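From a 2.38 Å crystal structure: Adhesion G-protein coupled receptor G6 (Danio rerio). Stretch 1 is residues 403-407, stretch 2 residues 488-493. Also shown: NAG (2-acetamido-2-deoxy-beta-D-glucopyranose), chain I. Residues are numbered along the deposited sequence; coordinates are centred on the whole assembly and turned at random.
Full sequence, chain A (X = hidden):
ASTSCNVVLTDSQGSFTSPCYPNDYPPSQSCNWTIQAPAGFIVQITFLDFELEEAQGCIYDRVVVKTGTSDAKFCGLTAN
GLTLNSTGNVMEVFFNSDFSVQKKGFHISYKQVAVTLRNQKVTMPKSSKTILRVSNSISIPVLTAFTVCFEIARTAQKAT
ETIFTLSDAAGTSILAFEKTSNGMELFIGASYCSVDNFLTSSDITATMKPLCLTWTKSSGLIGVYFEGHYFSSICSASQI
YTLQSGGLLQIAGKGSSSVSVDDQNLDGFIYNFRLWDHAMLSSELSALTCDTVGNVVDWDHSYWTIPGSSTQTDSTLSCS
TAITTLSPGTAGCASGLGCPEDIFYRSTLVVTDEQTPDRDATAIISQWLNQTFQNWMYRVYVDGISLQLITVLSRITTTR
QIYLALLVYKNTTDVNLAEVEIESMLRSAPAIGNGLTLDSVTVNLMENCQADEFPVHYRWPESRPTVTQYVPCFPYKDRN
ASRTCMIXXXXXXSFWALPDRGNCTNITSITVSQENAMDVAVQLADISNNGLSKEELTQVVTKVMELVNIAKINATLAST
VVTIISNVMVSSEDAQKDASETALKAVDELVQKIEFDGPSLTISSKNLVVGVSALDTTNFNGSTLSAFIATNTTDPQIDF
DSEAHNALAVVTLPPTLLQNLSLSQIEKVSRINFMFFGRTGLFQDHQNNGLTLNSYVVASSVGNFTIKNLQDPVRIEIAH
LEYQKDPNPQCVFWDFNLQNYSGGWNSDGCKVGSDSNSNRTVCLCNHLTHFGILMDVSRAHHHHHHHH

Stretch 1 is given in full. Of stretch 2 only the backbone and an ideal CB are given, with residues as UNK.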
# COMPACT_ATOMS: atom_id res chain seq x y z
N TYR A 403 -13.48 -22.68 32.44
CA TYR A 403 -14.39 -21.61 32.05
C TYR A 403 -13.86 -20.90 30.81
O TYR A 403 -12.65 -20.76 30.64
CB TYR A 403 -14.56 -20.59 33.18
CG TYR A 403 -15.44 -21.06 34.30
CD1 TYR A 403 -16.79 -20.72 34.33
CD2 TYR A 403 -14.94 -21.86 35.31
CE1 TYR A 403 -17.62 -21.16 35.35
CE2 TYR A 403 -15.75 -22.30 36.34
CZ TYR A 403 -17.09 -21.95 36.35
OH TYR A 403 -17.91 -22.40 37.36
N LEU A 404 -14.78 -20.44 29.98
CA LEU A 404 -14.46 -19.61 28.83
C LEU A 404 -15.06 -18.22 29.05
O LEU A 404 -16.27 -18.12 29.27
CB LEU A 404 -15.01 -20.23 27.55
CG LEU A 404 -14.71 -19.54 26.24
CD1 LEU A 404 -13.22 -19.56 25.96
CD2 LEU A 404 -15.48 -20.27 25.16
N ALA A 405 -14.23 -17.17 28.97
CA ALA A 405 -14.67 -15.83 29.37
C ALA A 405 -14.28 -14.78 28.34
O ALA A 405 -13.18 -14.81 27.78
CB ALA A 405 -14.08 -15.43 30.71
N LEU A 406 -15.19 -13.81 28.15
CA LEU A 406 -14.99 -12.65 27.28
C LEU A 406 -14.69 -11.43 28.15
O LEU A 406 -15.58 -10.95 28.86
CB LEU A 406 -16.22 -12.39 26.42
CG LEU A 406 -16.14 -11.26 25.38
CD1 LEU A 406 -15.18 -11.65 24.29
CD2 LEU A 406 -17.50 -10.97 24.80
N LEU A 407 -13.47 -10.93 28.08
CA LEU A 407 -13.10 -9.67 28.71
C LEU A 407 -13.17 -8.57 27.67
O LEU A 407 -12.74 -8.77 26.53
CB LEU A 407 -11.69 -9.72 29.30
CG LEU A 407 -11.25 -11.08 29.87
CD1 LEU A 407 -9.75 -11.14 30.12
CD2 LEU A 407 -12.00 -11.37 31.14
N UNK A 488 -19.20 -13.59 17.87
CA UNK A 488 -20.01 -14.73 18.26
C UNK A 488 -19.97 -14.86 19.78
O UNK A 488 -18.94 -15.22 20.35
CB UNK A 488 -19.52 -16.01 17.58
N UNK A 489 -21.08 -14.60 20.45
CA UNK A 489 -21.09 -14.63 21.91
C UNK A 489 -21.37 -16.02 22.48
O UNK A 489 -21.94 -16.14 23.57
CB UNK A 489 -22.13 -13.64 22.44
N UNK A 490 -20.96 -17.09 21.77
CA UNK A 490 -20.99 -18.44 22.30
C UNK A 490 -19.58 -18.99 22.52
O UNK A 490 -19.26 -19.35 23.66
CB UNK A 490 -21.77 -19.36 21.36
N UNK A 491 -18.71 -19.04 21.51
CA UNK A 491 -17.33 -19.41 21.81
C UNK A 491 -16.33 -18.26 21.67
O UNK A 491 -15.12 -18.53 21.64
CB UNK A 491 -16.91 -20.56 20.89
N UNK A 492 -16.82 -17.00 21.62
CA UNK A 492 -16.03 -15.76 21.76
C UNK A 492 -14.96 -15.64 20.68
O UNK A 492 -13.81 -15.27 20.95
CB UNK A 492 -15.37 -15.71 23.14
N UNK A 493 -15.34 -16.01 19.46
CA UNK A 493 -14.56 -15.82 18.25
C UNK A 493 -15.30 -14.84 17.36
O UNK A 493 -16.50 -14.61 17.54
CB UNK A 493 -14.31 -17.15 17.53
C1 NAG I . -16.77 -21.86 17.35
C2 NAG I . -18.13 -21.64 16.66
C3 NAG I . -18.11 -22.23 15.24
C4 NAG I . -16.91 -21.73 14.44
C5 NAG I . -15.61 -21.96 15.22
C6 NAG I . -14.37 -21.41 14.53
C7 NAG I . -20.42 -21.76 17.60
C8 NAG I . -21.34 -22.54 18.51
N2 NAG I . -19.18 -22.25 17.47
O3 NAG I . -19.32 -21.91 14.55
O4 NAG I . -16.85 -22.38 13.17
O5 NAG I . -15.69 -21.32 16.51
O6 NAG I . -13.71 -20.42 15.30
O7 NAG I . -20.80 -20.75 17.01

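Stretch 1 is a strand that turns Leu404 and Leu406 toward stretch 2 and Ala405 away. It offers an apolar surface with no charged side chain. Stretch 2 is a turn, closed by a 2.9 Å hydrogen bond from the backbone N of position 488 to O of position 493. The N of position 492 returns a weak bond of 3.0 Å to O of position 488.

Position 488 has nothing of stretch 1 within 5.5 Å of its ideal CB. Stretch 1 does not restrict it, and many polar residues would fit. It is Asn488. Its role lies within the turn and near the sugar: Asn488 ND2 is 3.1 Å from NAG O7.

At position 489 the ideal CB is again beyond 5.5 Å and points sideways. A short side chain would stay clear of the strand, while a long one could reach Leu406. The residue is Arg489. Its end comes nearer than its CB, and NH1 lies 3.4 Å from Leu406 CD2. This is packing against a methyl, since Leu406 offers no acceptor there. NH1 and NH2 are hydrogen-bonded elsewhere in the structure.

Position 490 points away from the strand, so a polar or charged residue is natural. Asp490 is found. Its backbone O, not its carboxylate, meets Leu404, 4.2 Å from CD2.

Position 491 also points away, though its ideal CB is 4.5 Å from Leu404 CD2. The visible NAG C1 close by calls for a side chain that can carry a glycan, and Asn fits best. Asn491 it is: ND2 is bonded to NAG C1 at 1.5 Å. Its OD1 accepts a very short hydrogen bond from Asn488 ND2, 2.4 Å.

Position 492 faces the strand. Phi and psi are both positive (61/41), a left-handed conformation in which Gly, Asn or Asp is common. Yet the ideal CB is 4.2 Å from Leu406 CD1 and 5.0 Å from Leu404 CG, so a large apolar or aromatic group would use the surface better. Tyr492 is deposited. Leu406 CB sits over one ring face, 3.8 Å from the ring centroid and 5° off the normal, a CH-pi contact. Leu404 CG packs 3.7 Å from Tyr492 CD2. At the ring edge, Leu404 O is 3.6 Å from Tyr492 CE2.

Position 493 points away, and small polar residues suit it; Ser or Thr would complete an N-glycosylation sequon. Thr493 does so, its OG1 donating to Asn491 OD1 at 3.1 Å.

Stretch 2 (488-493) NRDNYT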
# COMPACT_ATOMS: atom_id res chain seq x y z
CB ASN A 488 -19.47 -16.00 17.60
CG ASN A 488 -20.19 -17.22 18.07
OD1 ASN A 488 -21.41 -17.22 18.19
ND2 ASN A 488 -19.45 -18.28 18.34
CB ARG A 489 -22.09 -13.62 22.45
CG ARG A 489 -21.72 -12.21 22.05
CD ARG A 489 -22.49 -11.14 22.79
NE ARG A 489 -21.89 -9.83 22.55
CZ ARG A 489 -21.05 -9.24 23.38
NH1 ARG A 489 -20.73 -9.85 24.53
NH2 ARG A 489 -20.54 -8.05 23.08
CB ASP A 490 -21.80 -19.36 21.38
CG ASP A 490 -23.29 -19.14 21.56
OD1 ASP A 490 -23.66 -18.46 22.55
OD2 ASP A 490 -24.08 -19.64 20.72
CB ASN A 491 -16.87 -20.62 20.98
CG ASN A 491 -17.04 -20.46 19.49
OD1 ASN A 491 -17.41 -19.39 18.97
ND2 ASN A 491 -16.74 -21.56 18.77
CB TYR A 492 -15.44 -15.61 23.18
CG TYR A 492 -16.53 -15.62 24.23
CD1 TYR A 492 -17.75 -14.99 23.98
CD2 TYR A 492 -16.36 -16.29 25.44
CE1 TYR A 492 -18.78 -15.03 24.89
CE2 TYR A 492 -17.40 -16.32 26.39
CZ TYR A 492 -18.60 -15.67 26.09
OH TYR A 492 -19.66 -15.66 26.95
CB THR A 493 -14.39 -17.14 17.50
OG1 THR A 493 -15.69 -17.62 17.12
CG2 THR A 493 -13.71 -18.18 18.40
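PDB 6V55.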